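Local coordinates for protein adenylate kinase (Desulfovibrio gigas, PDB 2XB4) that probably catalyses the reversible transfer of the terminal phosphate of ATP to AMP, giving two ADP, and binds zinc in its lid, at residues K120-M124 with E167-N171; I5-N9 with R173-Y178. All coordinates share one frame; numbering follows the deposited sequence.

Interaction 1: residues K120-M124 with E167-N171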
# COMPACT_ATOMS: atom_id res chain seq x y z
N LYS A 120 4.74 -5.10 20.13
CA LYS A 120 3.89 -5.57 19.00
C LYS A 120 2.71 -4.63 18.83
O LYS A 120 2.34 -4.27 17.72
CB LYS A 120 3.46 -7.04 19.24
CG LYS A 120 2.51 -7.58 18.18
CD LYS A 120 2.16 -9.00 18.43
CE LYS A 120 1.23 -9.43 17.35
NZ LYS A 120 0.63 -10.72 17.70
N ASN A 121 2.04 -4.31 19.93
CA ASN A 121 0.89 -3.39 19.82
C ASN A 121 1.23 -1.99 19.31
O ASN A 121 0.51 -1.41 18.52
CB ASN A 121 0.20 -3.28 21.16
CG ASN A 121 -0.71 -4.48 21.41
OD1 ASN A 121 -1.25 -5.11 20.47
ND2 ASN A 121 -0.85 -4.83 22.64
N ARG A 122 2.37 -1.48 19.73
CA ARG A 122 2.82 -0.21 19.11
C ARG A 122 3.04 -0.28 17.59
O ARG A 122 2.81 0.73 16.93
CB ARG A 122 4.07 0.31 19.75
CG ARG A 122 3.80 0.81 21.11
CD ARG A 122 5.04 1.38 21.77
NE ARG A 122 4.54 1.92 23.05
CZ ARG A 122 4.98 3.03 23.64
NH1 ARG A 122 5.94 3.74 23.07
NH2 ARG A 122 4.42 3.44 24.80
N ILE A 123 3.57 -1.40 17.07
CA ILE A 123 3.73 -1.50 15.63
C ILE A 123 2.32 -1.57 14.99
O ILE A 123 2.04 -0.88 13.99
CB ILE A 123 4.53 -2.75 15.27
CG1 ILE A 123 5.96 -2.66 15.83
CG2 ILE A 123 4.51 -3.05 13.74
CD1 ILE A 123 6.65 -4.08 16.02
N MET A 124 1.46 -2.48 15.49
CA MET A 124 0.15 -2.76 14.79
C MET A 124 -0.76 -1.56 14.92
O MET A 124 -1.61 -1.36 14.08
CB MET A 124 -0.56 -3.99 15.42
CG MET A 124 0.32 -5.25 15.24
SD MET A 124 -0.58 -6.72 15.65
CE MET A 124 -1.85 -6.77 14.39
N GLU A 167 1.38 -10.07 11.53
CA GLU A 167 1.76 -10.59 12.85
C GLU A 167 2.77 -11.74 12.79
O GLU A 167 3.57 -11.87 13.69
CB GLU A 167 0.56 -11.10 13.67
CG GLU A 167 -0.49 -10.04 13.80
CD GLU A 167 -1.67 -10.48 14.69
OE1 GLU A 167 -2.83 -10.53 14.20
OE2 GLU A 167 -1.42 -10.77 15.85
N GLY A 168 2.73 -12.57 11.75
CA GLY A 168 3.74 -13.66 11.66
C GLY A 168 5.12 -13.02 11.51
O GLY A 168 6.06 -13.48 12.12
N ALA A 169 5.24 -11.93 10.74
CA ALA A 169 6.60 -11.37 10.51
C ALA A 169 7.10 -10.64 11.77
O ALA A 169 8.29 -10.67 12.07
CB ALA A 169 6.58 -10.40 9.31
N ILE A 170 6.20 -9.88 12.42
CA ILE A 170 6.52 -9.14 13.65
C ILE A 170 7.00 -10.17 14.69
O ILE A 170 8.08 -9.98 15.30
CB ILE A 170 5.30 -8.37 14.15
CG1 ILE A 170 4.97 -7.17 13.23
CG2 ILE A 170 5.54 -7.87 15.58
CD1 ILE A 170 3.57 -6.64 13.62
N ASN A 171 6.25 -11.28 14.83
CA ASN A 171 6.60 -12.32 15.81
C ASN A 171 7.92 -13.03 15.55
O ASN A 171 8.64 -13.37 16.49
CB ASN A 171 5.47 -13.34 15.97
CG ASN A 171 4.31 -12.78 16.80
OD1 ASN A 171 4.54 -12.05 17.75
ND2 ASN A 171 3.10 -13.24 16.51
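Ile170 lays its CD1 methyl against CG2 of Ile123 at 3.7 Å, the two isoleucines lying antiparallel side by side. Its CG2 branch takes a second route, meeting CD1 of Ile123 and CG of Lys120, while CG of Met124 lies 3.9 Å from Ile170 CD1. One branched side chain thus touches three residues of the facing helix. Lys120 passes beside this apolar patch: with CG anti to the backbone N (chi1 176°) and every later torsion extended, its methylene chain spans the gap and delivers NZ to Glu167. The salt bridge, 2.8 Å from Lys120 NZ to Glu167 OE2, uses the anti lone pair of that oxygen, with the two chains roughly perpendicular. Met124 meets the aliphatic part of the same glutamate, its CE 3.6 Å from Glu167 CG, a bend at chi3 (66°) turning the methyl that way. Asn171 borders the lysine chain, but its OD1 is held by Arg116.

The short helical segments run 139° apart in direction, with axes 11.1 Å apart at closest approach, so side chains rather than backbones bridge them. Helix 116-124 is joined here to the start of helix 167-177. Ile123 lies about 4 Å, by nearest atoms, from Gly10 and Arg126 of the predicted ATP site. The chemistry is layered: buried isoleucines inside and an ion pair at the more exposed margin, where solvent would probably weaken its electrostatic contribution.

Interaction 2: residues I5-N9 with R173-Y178. With SRT (S,R meso-tartaric acid), chain C.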
# COMPACT_ATOMS: atom_id res chain seq x y z
N ILE A 5 23.80 0.23 20.36
CA ILE A 5 22.42 0.41 20.80
C ILE A 5 21.60 -0.84 20.49
O ILE A 5 21.71 -1.43 19.40
CB ILE A 5 21.79 1.71 20.17
CG1 ILE A 5 20.38 2.03 20.73
CG2 ILE A 5 21.81 1.65 18.62
CD1 ILE A 5 19.97 3.53 20.40
N PHE A 6 20.78 -1.26 21.47
CA PHE A 6 19.86 -2.38 21.26
C PHE A 6 18.38 -1.94 21.50
O PHE A 6 18.05 -1.27 22.50
CB PHE A 6 20.16 -3.53 22.26
CG PHE A 6 21.54 -4.16 22.12
CD1 PHE A 6 21.74 -5.25 21.24
CD2 PHE A 6 22.63 -3.65 22.81
CE1 PHE A 6 23.02 -5.90 21.13
CE2 PHE A 6 23.91 -4.22 22.71
CZ PHE A 6 24.14 -5.34 21.88
N GLY A 7 17.46 -2.46 20.68
CA GLY A 7 16.04 -2.38 21.04
C GLY A 7 15.21 -3.14 19.99
O GLY A 7 15.69 -3.32 18.85
N PRO A 8 14.00 -3.58 20.36
CA PRO A 8 13.16 -4.39 19.46
C PRO A 8 12.48 -3.46 18.46
O PRO A 8 12.41 -2.23 18.71
CB PRO A 8 12.05 -4.91 20.38
CG PRO A 8 11.95 -3.91 21.51
CD PRO A 8 13.42 -3.42 21.72
N ASN A 9 11.95 -4.03 17.39
CA ASN A 9 11.01 -3.26 16.58
C ASN A 9 9.84 -2.76 17.43
O ASN A 9 9.36 -3.51 18.30
CB ASN A 9 10.48 -4.14 15.43
CG ASN A 9 11.58 -4.36 14.30
OD1 ASN A 9 12.63 -3.66 14.22
ND2 ASN A 9 11.31 -5.26 13.46
N ARG A 173 10.55 -11.59 14.14
CA ARG A 173 11.64 -10.70 14.56
C ARG A 173 11.71 -10.60 16.10
O ARG A 173 12.83 -10.53 16.66
CB ARG A 173 11.51 -9.29 13.95
CG ARG A 173 11.62 -9.25 12.40
CD ARG A 173 11.40 -7.82 11.90
NE ARG A 173 11.01 -7.91 10.52
CZ ARG A 173 9.78 -7.76 9.97
NH1 ARG A 173 8.65 -7.34 10.62
NH2 ARG A 173 9.72 -7.96 8.65
N HIS A 174 10.54 -10.61 16.78
CA HIS A 174 10.54 -10.53 18.28
C HIS A 174 11.03 -11.83 18.93
O HIS A 174 11.75 -11.81 20.01
CB HIS A 174 9.13 -10.17 18.76
CG HIS A 174 8.83 -8.70 18.69
ND1 HIS A 174 7.55 -8.19 18.87
CD2 HIS A 174 9.63 -7.62 18.49
CE1 HIS A 174 7.57 -6.87 18.72
NE2 HIS A 174 8.82 -6.50 18.47
N ASP A 175 10.73 -12.97 18.28
CA ASP A 175 11.35 -14.23 18.64
C ASP A 175 12.84 -14.15 18.75
O ASP A 175 13.40 -14.58 19.77
CB ASP A 175 10.96 -15.38 17.69
CG ASP A 175 9.53 -15.90 17.94
OD1 ASP A 175 8.84 -15.50 18.91
OD2 ASP A 175 9.11 -16.71 17.12
N ILE A 176 13.50 -13.52 17.79
CA ILE A 176 14.92 -13.44 17.86
C ILE A 176 15.30 -12.38 18.91
O ILE A 176 16.18 -12.62 19.73
CB ILE A 176 15.53 -13.04 16.50
CG1 ILE A 176 15.31 -14.21 15.50
CG2 ILE A 176 17.06 -12.69 16.63
CD1 ILE A 176 15.33 -13.66 13.95
N TYR A 177 14.65 -11.21 18.86
CA TYR A 177 15.08 -10.10 19.76
C TYR A 177 14.93 -10.56 21.24
O TYR A 177 15.87 -10.45 22.09
CB TYR A 177 14.26 -8.81 19.54
CG TYR A 177 14.86 -7.70 20.44
CD1 TYR A 177 16.01 -7.02 20.02
CD2 TYR A 177 14.39 -7.49 21.76
CE1 TYR A 177 16.65 -6.09 20.84
CE2 TYR A 177 15.00 -6.55 22.61
CZ TYR A 177 16.13 -5.86 22.13
OH TYR A 177 16.77 -4.93 22.94
N TYR A 178 13.79 -11.21 21.54
CA TYR A 178 13.50 -11.45 22.97
C TYR A 178 14.04 -12.78 23.51
O TYR A 178 13.82 -13.11 24.68
CB TYR A 178 12.01 -11.35 23.23
CG TYR A 178 11.51 -9.89 23.24
CD1 TYR A 178 11.46 -9.15 24.44
CD2 TYR A 178 11.06 -9.29 22.06
CE1 TYR A 178 11.02 -7.79 24.47
CE2 TYR A 178 10.57 -7.95 22.02
CZ TYR A 178 10.57 -7.18 23.24
OH TYR A 178 10.04 -5.91 23.29
O1 SRT C . 9.36 1.64 16.45
O11 SRT C . 10.81 3.16 15.60
C1 SRT C . 10.38 2.00 15.79
C2 SRT C . 11.18 0.80 15.50
O2 SRT C . 10.59 -0.29 14.82
C3 SRT C . 12.65 0.88 15.71
O3 SRT C . 12.43 0.45 17.08
C4 SRT C . 13.40 -0.17 15.01
O4 SRT C . 13.77 0.09 13.86
O41 SRT C . 13.61 -1.23 15.60
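A tyrosine ring lies over the Gly7-Pro8 peptide: one face of Tyr177 carries Pro8 N 3.5 Å above its plane, offset toward the rim. The proline ring adds a CH-pi contact over the same face, CD standing 4.0 Å from the centroid of the Tyr177 ring. The tyrosine reaches this place with CG anti to its own N (chi1 -175°), and its OH comes to 3.3 Å from Gly7 CA. Tyr178 meets CB and CG of the proline, its OH 3.3 Å from Pro8 CG and CE2 3.8 Å from Pro8 CB, while its hydroxyl is bonded to Leu114 O. Pro8 is therefore packed by two successive tyrosines.

The polar link comes from His174. NE2 donates to Asn9 O at 3.0 Å, with an N-H...O angle of 164°; the acceptor lies in the imidazole plane, whereas the donor is tilted 26° from the carbonyl plane. Tyr178 CE2 sits over the rim of one face of the imidazole, so the ring is packed as well as bonded.

Residues 7-9 enter the P-loop of the nucleotide-binding fold. Pro8 O accepts a hydrogen bond from Ser11 OG and a weak one from O3 of the bound tartrate, and Gly10 N, Lys13 N and Asn132 of a neighbouring subunit also bind the ligand. The predicted AMP-site residue Arg173 flanks Asn9.

Strand 2-6 is central in the five-stranded parallel sheet, between strands 80-83 and 108-113. The C-terminal end of helix 167-177, together with Tyr178, packs on residues 6-9, with helix 116-124 touching His174 and Tyr178, and helix 184-192 touching Phe6 and Tyr177.

Overall arrangement
Both interactions use helix 167-177: interaction 1 takes its N-terminal turn and interaction 2 its C-terminal end. Their centres are about 12 Å apart, and they meet directly where Ile123 CD1 packs 3.6 Å from Asn9 O and Lys120 N lies 3.6 Å from His174 CE1. Interaction 2 is the deeper, its centre about 8 Å from the centre of the chain against about 16 Å for interaction 1. The chemistry follows position: the inner contact relies on a tyrosine face against a proline and on a histidine-to-backbone hydrogen bond beside the ligand pocket, whereas the outer helix-helix contact pairs aliphatic packing with a salt bridge. Thus one helix adjoins both the P-loop and helix 116-124.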